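Local coordinates for gentamicin resistance protein (Enterococcus gallinarum, PDB 6CTZ) that probably transfers a phosphate group from a guanine nucleotide to the 2''-hydroxyl of aminoglycosides such as kanamycin, so conferring resistance to gentamicin and related antibiotics, at residues N69-V74 and V86-V91; N53-L58 and I212-D217; F27-I32 and V39-K44. The protein carries 2 engineered substitutions. All blocks are in the same frame, centred on the assembly; numbering follows the deposited sequence. Where two conformers were deposited one is given.

Contact 1. Residues N69-V74 and V86-V91; sequences NIPQYV and VGYRKV. With GDP (guanosine-5'-diphosphate), chain B.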
# COMPACT_ATOMS: atom_id res chain seq x y z
N ASN A 69 14.08 -7.78 -0.79
CA ASN A 69 13.86 -8.27 0.56
C ASN A 69 12.48 -7.86 1.04
O ASN A 69 11.99 -6.77 0.74
CB ASN A 69 14.97 -7.73 1.46
CG ASN A 69 16.34 -8.30 1.07
OD1 ASN A 69 16.52 -8.78 -0.05
ND2 ASN A 69 17.28 -8.27 1.99
N ILE A 70 11.82 -8.78 1.75
CA ILE A 70 10.52 -8.51 2.37
C ILE A 70 10.61 -8.96 3.82
O ILE A 70 11.53 -9.72 4.19
CB ILE A 70 9.37 -9.21 1.61
CG1 ILE A 70 9.45 -10.74 1.75
CG2 ILE A 70 9.34 -8.77 0.13
CD1 ILE A 70 8.39 -11.48 0.93
N PRO A 71 9.68 -8.53 4.68
CA PRO A 71 9.78 -8.93 6.09
C PRO A 71 9.72 -10.44 6.26
O PRO A 71 8.92 -11.14 5.63
CB PRO A 71 8.56 -8.27 6.73
CG PRO A 71 8.28 -7.08 5.85
CD PRO A 71 8.56 -7.60 4.46
N GLN A 72 10.56 -10.95 7.16
CA GLN A 72 10.56 -12.36 7.51
C GLN A 72 10.35 -12.47 9.00
O GLN A 72 11.26 -12.18 9.80
CB GLN A 72 11.88 -13.00 7.12
CG GLN A 72 12.06 -13.09 5.65
CD GLN A 72 13.19 -14.01 5.37
OE1 GLN A 72 12.99 -15.18 5.10
NE2 GLN A 72 14.39 -13.50 5.54
N TYR A 73 9.15 -12.87 9.38
CA TYR A 73 8.77 -12.87 10.79
C TYR A 73 9.47 -14.02 11.49
O TYR A 73 9.14 -15.19 11.27
CB TYR A 73 7.26 -12.99 10.90
CG TYR A 73 6.45 -11.89 10.21
CD1 TYR A 73 6.99 -10.63 9.93
CD2 TYR A 73 5.13 -12.13 9.85
CE1 TYR A 73 6.22 -9.65 9.31
CE2 TYR A 73 4.37 -11.16 9.25
CZ TYR A 73 4.91 -9.93 8.98
OH TYR A 73 4.12 -8.98 8.38
N VAL A 74 10.44 -13.70 12.33
CA VAL A 74 11.14 -14.69 13.14
C VAL A 74 10.43 -14.90 14.47
O VAL A 74 10.40 -16.02 14.99
CB VAL A 74 12.60 -14.22 13.34
CG1 VAL A 74 13.32 -15.06 14.41
CG2 VAL A 74 13.34 -14.26 12.02
N VAL A 86 4.37 -9.40 15.63
CA VAL A 86 5.55 -10.04 15.10
C VAL A 86 6.82 -9.25 15.21
O VAL A 86 6.79 -8.10 15.38
CB VAL A 86 5.38 -10.36 13.57
CG1 VAL A 86 4.26 -11.34 13.36
CG2 VAL A 86 5.11 -9.09 12.75
N GLY A 87 7.94 -9.94 15.09
CA GLY A 87 9.24 -9.32 15.03
C GLY A 87 10.02 -9.85 13.84
O GLY A 87 10.01 -11.02 13.59
N TYR A 88 10.70 -8.96 13.14
CA TYR A 88 11.50 -9.29 12.00
C TYR A 88 12.76 -8.45 11.93
O TYR A 88 12.74 -7.37 12.39
CB TYR A 88 10.71 -9.17 10.68
CG TYR A 88 10.02 -7.83 10.37
CD1 TYR A 88 8.74 -7.60 10.79
CD2 TYR A 88 10.62 -6.87 9.59
CE1 TYR A 88 8.08 -6.46 10.46
CE2 TYR A 88 9.94 -5.70 9.26
CZ TYR A 88 8.67 -5.54 9.69
OH TYR A 88 7.95 -4.42 9.38
N ARG A 89 13.82 -8.99 11.37
CA ARG A 89 15.05 -8.22 11.21
C ARG A 89 14.68 -7.04 10.31
O ARG A 89 14.06 -7.21 9.31
CB ARG A 89 16.18 -9.03 10.56
CG ARG A 89 16.85 -10.02 11.50
CD ARG A 89 18.29 -10.39 11.13
NE ARG A 89 18.96 -11.08 12.26
CZ ARG A 89 19.64 -10.46 13.23
NH1 ARG A 89 19.79 -9.17 13.25
NH2 ARG A 89 20.19 -11.16 14.22
N LYS A 90 15.13 -5.86 10.67
CA LYS A 90 14.82 -4.67 9.91
C LYS A 90 15.16 -4.88 8.44
O LYS A 90 16.23 -5.39 8.09
CB LYS A 90 15.62 -3.50 10.48
CG LYS A 90 15.20 -2.16 9.93
CD LYS A 90 15.96 -1.02 10.60
CE LYS A 90 17.42 -1.02 10.21
NZ LYS A 90 18.09 0.24 10.63
N VAL A 91 14.22 -4.52 7.57
CA VAL A 91 14.51 -4.54 6.15
C VAL A 91 15.41 -3.34 5.89
O VAL A 91 15.05 -2.20 6.19
CB VAL A 91 13.21 -4.52 5.32
CG1 VAL A 91 13.51 -4.53 3.83
CG2 VAL A 91 12.34 -5.72 5.69
PB GDP B . 0.85 0.09 8.41
O1B GDP B . 0.31 -1.24 7.94
O2B GDP B . 1.00 1.08 7.28
O3B GDP B . 0.08 0.63 9.60
O3A GDP B . 2.32 -0.25 9.00
PA GDP B . 3.69 -0.57 8.19
O1A GDP B . 3.88 -2.05 8.03
O2A GDP B . 3.72 0.22 6.89
O5' GDP B . 4.79 -0.05 9.26
C5' GDP B . 4.71 1.29 9.74
C4' GDP B . 5.99 2.01 9.38
O4' GDP B . 7.07 1.43 10.11
C3' GDP B . 6.41 1.89 7.92
O3' GDP B . 5.71 2.79 7.06
C2' GDP B . 7.87 2.25 8.04
O2' GDP B . 8.03 3.66 8.21
C1' GDP B . 8.26 1.59 9.35
N9 GDP B . 8.81 0.24 9.10
C8 GDP B . 8.18 -0.95 9.21
N7 GDP B . 9.04 -1.95 8.90
C5 GDP B . 10.23 -1.39 8.59
C6 GDP B . 11.55 -1.85 8.15
O6 GDP B . 11.79 -3.06 8.01
N1 GDP B . 12.49 -0.91 7.94
C2 GDP B . 12.26 0.42 8.09
N2 GDP B . 13.27 1.29 7.86
N3 GDP B . 11.07 0.92 8.47
C4 GDP B . 10.06 0.06 8.73
O HOH W 1 13.93 -11.46 9.85
O HOH W 2 13.03 -9.34 7.77
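Pro71 lies over one face of the Tyr88 ring, its CB 3.8 Å from the ring centroid and almost on the normal, a CH-pi contact in which the two side chains run side by side. A second contact of the same kind runs the other way across the pair: Val86 sets CG2 over the centre of the Tyr73 ring, 3.7 Å from the centroid, while its CG1 rests near CD2 and CG of that ring. The tyrosines touch as well, Tyr73 CE1 standing 3.6 Å from Tyr88 CD1 with the ring planes inclined at 39°. Tyr88 carries CG in the crowded position between its backbone N and carbonyl carbon (chi1 55°), which brings CG near Pro71 CB; beyond the ring, the hydroxyl donates to GDP N7 over 2.7 Å. Val91 completes the grip on the base, its backbone N donating to GDP O6 at 2.9 Å and its carbonyl receiving a weak, long bond from GDP N1. Its CG2 also faces Pro71 N and CG, so the proline touches two residues that hydrogen-bond the guanine.

Directly bonded backbone is sparse. Val74 N donates to Gly87 O at 3.0 Å, and two waters carry the pairing onward, one linking Gln72 O to Arg89 N and the other linking Gln72 N to Arg89 O. Further out, Tyr73 packs on Leu52, Ile56 and Leu59 of helix 46-62, and strand 83-89 pairs with strand 38-43 on its other side. The arrangement is that of the edge hairpin of a kinase-like N-terminal sheet running into the hinge, where a backbone N-H and carbonyl meet the base edge, as in protein kinases.

Contact 2. Residues N53-L58 and I212-D217; sequences NKEIQL and IIDFGD. With MG (magnesium ion), chain C; MG (magnesium ion), chain D; GDP (guanosine-5'-diphosphate), chain B; KAN (kanamycin a), chain E.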
# COMPACT_ATOMS: atom_id res chain seq x y z
N ASN A 53 -2.35 -11.73 10.30
CA ASN A 53 -2.49 -13.17 10.14
C ASN A 53 -2.32 -13.59 8.68
O ASN A 53 -1.73 -14.63 8.39
CB ASN A 53 -3.81 -13.66 10.72
CG ASN A 53 -3.71 -13.87 12.20
OD1 ASN A 53 -2.69 -14.35 12.69
ND2 ASN A 53 -4.74 -13.50 12.94
N LYS A 54 -2.83 -12.77 7.75
CA LYS A 54 -2.60 -13.00 6.33
C LYS A 54 -1.11 -12.91 6.00
O LYS A 54 -0.55 -13.80 5.35
CB LYS A 54 -3.41 -12.00 5.51
CG LYS A 54 -3.06 -11.95 4.02
CD LYS A 54 -3.89 -10.91 3.29
CE LYS A 54 -3.57 -9.49 3.72
NZ LYS A 54 -4.60 -8.53 3.19
N GLU A 55 -0.44 -11.84 6.45
CA GLU A 55 0.99 -11.69 6.16
C GLU A 55 1.81 -12.84 6.74
O GLU A 55 2.77 -13.29 6.11
CB GLU A 55 1.52 -10.34 6.66
CG GLU A 55 0.98 -9.14 5.90
CD GLU A 55 1.70 -7.87 6.28
OE1 GLU A 55 1.27 -7.22 7.25
OE2 GLU A 55 2.73 -7.55 5.65
N ILE A 56 1.45 -13.32 7.93
CA ILE A 56 2.18 -14.43 8.54
C ILE A 56 2.20 -15.65 7.62
O ILE A 56 3.21 -16.36 7.52
CB ILE A 56 1.59 -14.76 9.93
CG1 ILE A 56 1.99 -13.67 10.94
CG2 ILE A 56 2.03 -16.16 10.40
CD1 ILE A 56 1.21 -13.73 12.24
N GLN A 57 1.08 -15.90 6.93
CA GLN A 57 0.99 -17.05 6.04
C GLN A 57 1.58 -16.74 4.67
O GLN A 57 2.20 -17.61 4.04
CB GLN A 57 -0.46 -17.49 5.88
CG GLN A 57 -1.16 -17.92 7.15
CD GLN A 57 -2.65 -18.01 6.93
OE1 GLN A 57 -3.41 -17.10 7.29
NE2 GLN A 57 -3.09 -19.09 6.30
N LEU A 58 1.35 -15.52 4.17
CA LEU A 58 1.71 -15.21 2.79
C LEU A 58 3.21 -14.97 2.62
O LEU A 58 3.82 -15.45 1.66
CB LEU A 58 0.94 -13.98 2.31
CG LEU A 58 1.33 -13.47 0.92
CD1 LEU A 58 0.96 -14.48 -0.17
CD2 LEU A 58 0.70 -12.12 0.62
N ILE A 212 10.78 -4.18 0.09
CA ILE A 212 9.39 -3.72 0.10
C ILE A 212 8.77 -4.22 1.40
O ILE A 212 8.91 -5.40 1.74
CB ILE A 212 8.60 -4.27 -1.10
CG1 ILE A 212 9.20 -3.81 -2.43
CG2 ILE A 212 7.11 -3.86 -1.00
CD1 ILE A 212 8.86 -2.38 -2.80
N ILE A 213 8.08 -3.33 2.12
CA ILE A 213 7.42 -3.69 3.36
C ILE A 213 5.90 -3.55 3.26
O ILE A 213 5.36 -3.13 2.22
CB ILE A 213 7.98 -2.88 4.55
CG1 ILE A 213 7.80 -1.37 4.31
CG2 ILE A 213 9.45 -3.25 4.79
CD1 ILE A 213 8.04 -0.54 5.54
N ASP A 214 5.20 -3.91 4.34
CA ASP A 214 3.76 -3.71 4.54
C ASP A 214 2.87 -4.34 3.49
O ASP A 214 2.32 -3.64 2.63
CB ASP A 214 3.40 -2.23 4.71
CG ASP A 214 1.98 -2.05 5.22
OD1 ASP A 214 1.31 -3.07 5.55
OD2 ASP A 214 1.52 -0.88 5.27
N PHE A 215 2.70 -5.65 3.57
CA PHE A 215 1.82 -6.40 2.68
C PHE A 215 0.42 -6.58 3.25
O PHE A 215 -0.31 -7.47 2.80
CB PHE A 215 2.45 -7.76 2.35
CG PHE A 215 3.63 -7.69 1.41
CD1 PHE A 215 4.85 -7.16 1.83
CD2 PHE A 215 3.53 -8.17 0.11
CE1 PHE A 215 5.95 -7.11 0.96
CE2 PHE A 215 4.61 -8.12 -0.75
CZ PHE A 215 5.83 -7.59 -0.33
N GLY A 216 0.02 -5.74 4.21
CA GLY A 216 -1.26 -5.92 4.87
C GLY A 216 -2.47 -5.76 3.97
O GLY A 216 -3.54 -6.29 4.29
N ASP A 217 -2.33 -5.05 2.85
CA ASP A 217 -3.42 -4.89 1.89
C ASP A 217 -3.36 -5.91 0.76
O ASP A 217 -4.08 -5.76 -0.22
CB ASP A 217 -3.45 -3.46 1.35
CG ASP A 217 -3.96 -2.47 2.38
OD1 ASP A 217 -5.09 -2.65 2.89
OD2 ASP A 217 -3.23 -1.51 2.68
MG MG C . 2.29 1.03 5.71
MG MG D . -0.39 -1.78 6.12
PB GDP B . 0.85 0.09 8.41
O1B GDP B . 0.31 -1.24 7.94
O2B GDP B . 1.00 1.08 7.28
O3B GDP B . 0.08 0.63 9.60
O3A GDP B . 2.32 -0.25 9.00
PA GDP B . 3.69 -0.57 8.19
O1A GDP B . 3.88 -2.05 8.03
O2A GDP B . 3.72 0.22 6.89
O5' GDP B . 4.79 -0.05 9.26
C5' GDP B . 4.71 1.29 9.74
C4' GDP B . 5.99 2.01 9.38
O4' GDP B . 7.07 1.43 10.11
C3' GDP B . 6.41 1.89 7.92
O3' GDP B . 5.71 2.79 7.06
C2' GDP B . 7.87 2.25 8.04
O2' GDP B . 8.03 3.66 8.21
C1' GDP B . 8.26 1.59 9.35
N9 GDP B . 8.81 0.24 9.10
C8 GDP B . 8.18 -0.95 9.21
N7 GDP B . 9.04 -1.95 8.90
C5 GDP B . 10.23 -1.39 8.59
C6 GDP B . 11.55 -1.85 8.15
O6 GDP B . 11.79 -3.06 8.01
N1 GDP B . 12.49 -0.91 7.94
C2 GDP B . 12.26 0.42 8.09
N2 GDP B . 13.27 1.29 7.86
N3 GDP B . 11.07 0.92 8.47
C4 GDP B . 10.06 0.06 8.73
C1 KAN E . -3.07 10.05 1.33
C2 KAN E . -3.80 11.00 0.39
C3 KAN E . -2.81 11.96 -0.24
C4 KAN E . -2.13 12.71 0.89
C5 KAN E . -1.43 11.75 1.85
C6 KAN E . -0.82 12.49 3.04
C7 KAN E . -0.76 5.31 0.87
C8 KAN E . -1.76 5.72 1.94
C9 KAN E . -2.51 6.98 1.50
C10 KAN E . -1.55 8.13 1.18
C11 KAN E . -0.51 7.67 0.15
C12 KAN E . 0.24 6.43 0.63
C13 KAN E . -3.37 4.52 3.33
C14 KAN E . -3.55 3.07 3.74
C15 KAN E . -4.33 2.34 2.65
C16 KAN E . -5.66 3.06 2.41
C17 KAN E . -5.40 4.52 2.10
C18 KAN E . -6.72 5.26 1.99
N1 KAN E . -0.23 11.51 3.93
N2 KAN E . 0.46 8.73 -0.12
N3 KAN E . -0.07 4.09 1.30
N4 KAN E . -4.59 0.95 2.99
O5 KAN E . -2.31 10.73 2.34
O6 KAN E . -4.45 10.24 -0.63
O7 KAN E . -3.47 12.88 -1.11
O8 KAN E . -1.16 13.61 0.33
O9 KAN E . -2.23 9.21 0.54
O10 KAN E . -3.37 7.41 2.57
O11 KAN E . -2.65 4.60 2.09
O12 KAN E . -4.65 5.11 3.15
O13 KAN E . -2.25 2.51 3.96
O14 KAN E . -6.37 2.50 1.29
O15 KAN E . -6.47 6.64 1.69
O HOH W 3 -0.91 -1.95 4.04
O HOH W 4 3.04 2.93 5.98
O HOH W 5 0.70 1.88 4.64
O HOH W 6 -1.51 -3.44 6.92
O HOH W 7 -1.92 -0.42 6.25
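Glu55 and Gly216 bring helix 53-58 and the irregular segment 212-217 closest, their CA atoms 6.3 Å apart. The helix reaches across with two neighbouring side chains that both end on backbone groups. Glu55 runs extended beyond CG (chi2 -171°), and its OE2 receives the backbone N-H of Phe215 at 2.8 Å, the donor standing above the carboxylate plane; the same oxygen lies close to Phe215 CB. Lys54 bends at chi3 (67°), which swings CE toward Gly216 O, and NZ donates to that oxygen at 2.7 Å from above the carbonyl plane. NZ has a further acceptor in Ala218 O, while Glu55 OE1 is engaged by a salt bridge to Arg41.

These anchors hold the turn that carries Asp214. Gly216 N donates back to Asp214 OD1 over 3.3 Å, an Asx turn. The carboxylate, its CG anti to the backbone N, bridges two magnesium ions. OD2 binds one at 2.1 Å, together with GDP O2A and O2B, two waters and His197; OD1 and OD2 both bind the other, which GDP O1B and three waters complete. The Phe215 ring packs against Ile70, Leu59 and Leu62 and meets the ring of His190. Three residues beyond Asp214, Asp217 OD2 accepts a hydrogen bond from kanamycin N4 at 2.8 Å.

Sequence, metals and kinase-like fold agree that residues 214-216 are the DFG motif, with helix 46-62 in the place of the kinase C-helix. Because a carboxylate and an ammonium group of the helix secure the motif's backbone, the position of the metal-bridging aspartate is probably coupled to that of the helix, and with it perhaps the geometry of the diphosphate and magnesium ions.

Contact 3. Residues F27-I32 and V39-K44; sequences FRNYAI and VFRFPK. With GDP (guanosine-5'-diphosphate), chain B; KAN (kanamycin a), chain E.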
# COMPACT_ATOMS: atom_id res chain seq x y z
N PHE A 27 -1.95 3.19 9.38
CA PHE A 27 -3.31 3.06 9.83
C PHE A 27 -3.56 1.77 10.60
O PHE A 27 -4.45 1.72 11.34
CB PHE A 27 -4.31 3.05 8.64
CG PHE A 27 -4.47 4.36 7.87
CD1 PHE A 27 -3.71 5.44 8.10
CD2 PHE A 27 -5.45 4.46 6.91
CE1 PHE A 27 -3.88 6.63 7.36
CE2 PHE A 27 -5.61 5.62 6.17
CZ PHE A 27 -4.84 6.70 6.43
N ARG A 28 -2.75 0.75 10.39
CA ARG A 28 -3.00 -0.55 10.97
C ARG A 28 -1.95 -1.13 11.91
O ARG A 28 -2.23 -2.07 12.56
CB ARG A 28 -3.26 -1.54 9.81
CG ARG A 28 -4.48 -1.22 8.96
CD ARG A 28 -5.70 -2.01 9.37
NE ARG A 28 -7.00 -1.37 9.15
CZ ARG A 28 -7.80 -1.57 8.13
NH1 ARG A 28 -7.48 -2.36 7.14
NH2 ARG A 28 -8.94 -0.96 8.08
N ASN A 29 -0.78 -0.56 11.94
CA ASN A 29 0.31 -1.09 12.75
C ASN A 29 1.21 -0.03 13.33
O ASN A 29 1.44 0.96 12.76
CB ASN A 29 1.21 -2.00 11.90
CG ASN A 29 0.52 -3.23 11.41
OD1 ASN A 29 0.32 -4.15 12.13
ND2 ASN A 29 0.09 -3.18 10.21
N TYR A 30 1.74 -0.33 14.51
CA TYR A 30 2.76 0.48 15.16
C TYR A 30 4.05 -0.33 15.19
O TYR A 30 4.06 -1.47 15.65
CB TYR A 30 2.31 0.82 16.58
CG TYR A 30 3.32 1.56 17.42
CD1 TYR A 30 3.83 2.79 17.02
CD2 TYR A 30 3.74 1.04 18.63
CE1 TYR A 30 4.74 3.47 17.81
CE2 TYR A 30 4.65 1.71 19.43
CZ TYR A 30 5.15 2.93 19.01
OH TYR A 30 6.06 3.60 19.79
N ALA A 31 5.14 0.25 14.67
CA ALA A 31 6.41 -0.45 14.56
C ALA A 31 7.45 0.22 15.44
O ALA A 31 7.58 1.45 15.43
CB ALA A 31 6.91 -0.50 13.11
N ILE A 32 8.19 -0.59 16.20
CA ILE A 32 9.30 -0.11 17.01
C ILE A 32 10.56 -0.86 16.60
O ILE A 32 10.51 -1.93 15.98
CB ILE A 32 9.04 -0.26 18.52
CG1 ILE A 32 8.87 -1.74 18.91
CG2 ILE A 32 7.81 0.54 18.90
CD1 ILE A 32 8.73 -1.96 20.41
N VAL A 39 12.58 -5.19 14.12
CA VAL A 39 11.36 -4.45 14.06
C VAL A 39 10.26 -5.29 14.73
O VAL A 39 10.04 -6.39 14.35
CB VAL A 39 10.92 -4.18 12.57
CG1 VAL A 39 9.57 -3.50 12.52
CG2 VAL A 39 11.98 -3.40 11.83
N PHE A 40 9.63 -4.75 15.74
CA PHE A 40 8.44 -5.36 16.32
C PHE A 40 7.22 -4.55 15.91
O PHE A 40 7.20 -3.32 16.07
CB PHE A 40 8.56 -5.56 17.84
CG PHE A 40 9.37 -6.75 18.19
CD1 PHE A 40 10.75 -6.66 18.28
CD2 PHE A 40 8.77 -7.99 18.36
CE1 PHE A 40 11.52 -7.78 18.59
CE2 PHE A 40 9.52 -9.11 18.65
CZ PHE A 40 10.90 -9.00 18.76
N ARG A 41 6.24 -5.24 15.34
CA ARG A 41 5.14 -4.59 14.64
C ARG A 41 3.83 -5.05 15.26
O ARG A 41 3.53 -6.26 15.25
CB ARG A 41 5.22 -4.92 13.15
CG ARG A 41 4.25 -4.16 12.27
CD ARG A 41 4.55 -4.56 10.85
NE ARG A 41 3.66 -4.11 9.79
CZ ARG A 41 2.83 -4.92 9.13
NH1 ARG A 41 2.67 -6.18 9.51
NH2 ARG A 41 2.16 -4.46 8.08
N PHE A 42 3.07 -4.10 15.78
CA PHE A 42 1.91 -4.36 16.62
C PHE A 42 0.65 -3.84 15.95
O PHE A 42 0.53 -2.63 15.72
CB PHE A 42 2.09 -3.65 17.97
CG PHE A 42 3.22 -4.19 18.79
CD1 PHE A 42 3.01 -5.24 19.68
CD2 PHE A 42 4.49 -3.64 18.70
CE1 PHE A 42 4.05 -5.75 20.45
CE2 PHE A 42 5.53 -4.14 19.47
CZ PHE A 42 5.31 -5.19 20.34
N PRO A 43 -0.31 -4.71 15.62
CA PRO A 43 -1.57 -4.24 15.04
C PRO A 43 -2.29 -3.23 15.92
O PRO A 43 -2.22 -3.28 17.15
CB PRO A 43 -2.39 -5.52 14.89
CG PRO A 43 -1.35 -6.58 14.68
CD PRO A 43 -0.21 -6.18 15.59
N LYS A 44 -3.00 -2.31 15.27
CA LYS A 44 -3.75 -1.27 15.97
C LYS A 44 -5.23 -1.58 16.09
O LYS A 44 -5.96 -0.78 16.69
CB LYS A 44 -3.52 0.08 15.29
CG LYS A 44 -2.09 0.61 15.42
CD LYS A 44 -1.79 1.74 14.45
CE LYS A 44 -2.70 2.94 14.66
NZ LYS A 44 -2.26 4.12 13.87
PB GDP B . 0.85 0.09 8.41
O1B GDP B . 0.31 -1.24 7.94
O2B GDP B . 1.00 1.08 7.28
O3B GDP B . 0.08 0.63 9.60
O3A GDP B . 2.32 -0.25 9.00
PA GDP B . 3.69 -0.57 8.19
O1A GDP B . 3.88 -2.05 8.03
O2A GDP B . 3.72 0.22 6.89
O5' GDP B . 4.79 -0.05 9.26
C5' GDP B . 4.71 1.29 9.74
C4' GDP B . 5.99 2.01 9.38
O4' GDP B . 7.07 1.43 10.11
C3' GDP B . 6.41 1.89 7.92
O3' GDP B . 5.71 2.79 7.06
C2' GDP B . 7.87 2.25 8.04
O2' GDP B . 8.03 3.66 8.21
C1' GDP B . 8.26 1.59 9.35
N9 GDP B . 8.81 0.24 9.10
C8 GDP B . 8.18 -0.95 9.21
N7 GDP B . 9.04 -1.95 8.90
C5 GDP B . 10.23 -1.39 8.59
C6 GDP B . 11.55 -1.85 8.15
O6 GDP B . 11.79 -3.06 8.01
N1 GDP B . 12.49 -0.91 7.94
C2 GDP B . 12.26 0.42 8.09
N2 GDP B . 13.27 1.29 7.86
N3 GDP B . 11.07 0.92 8.47
C4 GDP B . 10.06 0.06 8.73
C1 KAN E . -3.07 10.05 1.33
C2 KAN E . -3.80 11.00 0.39
C3 KAN E . -2.81 11.96 -0.24
C4 KAN E . -2.13 12.71 0.89
C5 KAN E . -1.43 11.75 1.85
C6 KAN E . -0.82 12.49 3.04
C7 KAN E . -0.76 5.31 0.87
C8 KAN E . -1.76 5.72 1.94
C9 KAN E . -2.51 6.98 1.50
C10 KAN E . -1.55 8.13 1.18
C11 KAN E . -0.51 7.67 0.15
C12 KAN E . 0.24 6.43 0.63
C13 KAN E . -3.37 4.52 3.33
C14 KAN E . -3.55 3.07 3.74
C15 KAN E . -4.33 2.34 2.65
C16 KAN E . -5.66 3.06 2.41
C17 KAN E . -5.40 4.52 2.10
C18 KAN E . -6.72 5.26 1.99
N1 KAN E . -0.23 11.51 3.93
N2 KAN E . 0.46 8.73 -0.12
N3 KAN E . -0.07 4.09 1.30
N4 KAN E . -4.59 0.95 2.99
O5 KAN E . -2.31 10.73 2.34
O6 KAN E . -4.45 10.24 -0.63
O7 KAN E . -3.47 12.88 -1.11
O8 KAN E . -1.16 13.61 0.33
O9 KAN E . -2.23 9.21 0.54
O10 KAN E . -3.37 7.41 2.57
O11 KAN E . -2.65 4.60 2.09
O12 KAN E . -4.65 5.11 3.15
O13 KAN E . -2.25 2.51 3.96
O14 KAN E . -6.37 2.50 1.29
O15 KAN E . -6.47 6.64 1.69
O HOH W 8 2.12 -6.48 12.53
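Arg41 and Asn29 both donate to the GDP diphosphate and stack on each other as they do so. Arg41 NE reaches GDP O1A at 2.7 Å, with NH2 converging on the same oxygen; Asn29 ND2 donates to GDP O1B at 3.0 Å. The amide lies against one face of the guanidinium, planes 20° apart, and ND2 sits 3.2 Å from Arg41 NH2, two donors that turn to different phosphate oxygens. With CG anti to the backbone N (chi1 -172°) and the chain extended from there to NE, the guanidinium reaches the diphosphate. Backbone groups add to the hold: Asn29 N donates to GDP O3B at 2.8 Å, and Arg28 N donates to the same oxygen.

The two strands are antiparallel, with Tyr30 and Phe42 exchanging bonds in both directions, as do Ile32 and Phe40; Lys44 N closes the open end on Arg28 O at 2.8 Å. Ala31 CB lies 4.1 Å from Val39 CG1 on the face toward the nucleotide. On the other face Ile32 CD1 meets the edge of the Phe42 ring at CE2, 4.0 Å away, and this layer is backed by Tyr4 and Ile8 of helix 2-11. Kanamycin C13 lies over one face of the Phe27 ring, offset toward the rim.

The hairpin thus supplies neutral amides and one guanidinium to an anionic diphosphate, probably offsetting part of its charge; O1B is shared between Asn29 ND2 and one magnesium ion, while O2A and O2B bind the other.

From the N terminus, contact 3 comes first, closing the tight hairpin of strands 29-34 and 38-43. The chain then enters helix 46-62, where contact 2 opens; its second half arrives only at 212-217, more than 150 residues later. Contact 1 closes its own short hairpin, strands 73-78 and 83-89, wholly nested inside that long loop, whereas contact 3 lies in series before both. Contacts 1 and 3 belong to one antiparallel sheet through neighbouring strands 38-43 and 83-89. Contact 2 ties the sheet's accompanying helix to the loop after strand 209-212, and Arg41 NH2 joins Asp214 OD1 by a salt bridge. All three converge on GDP.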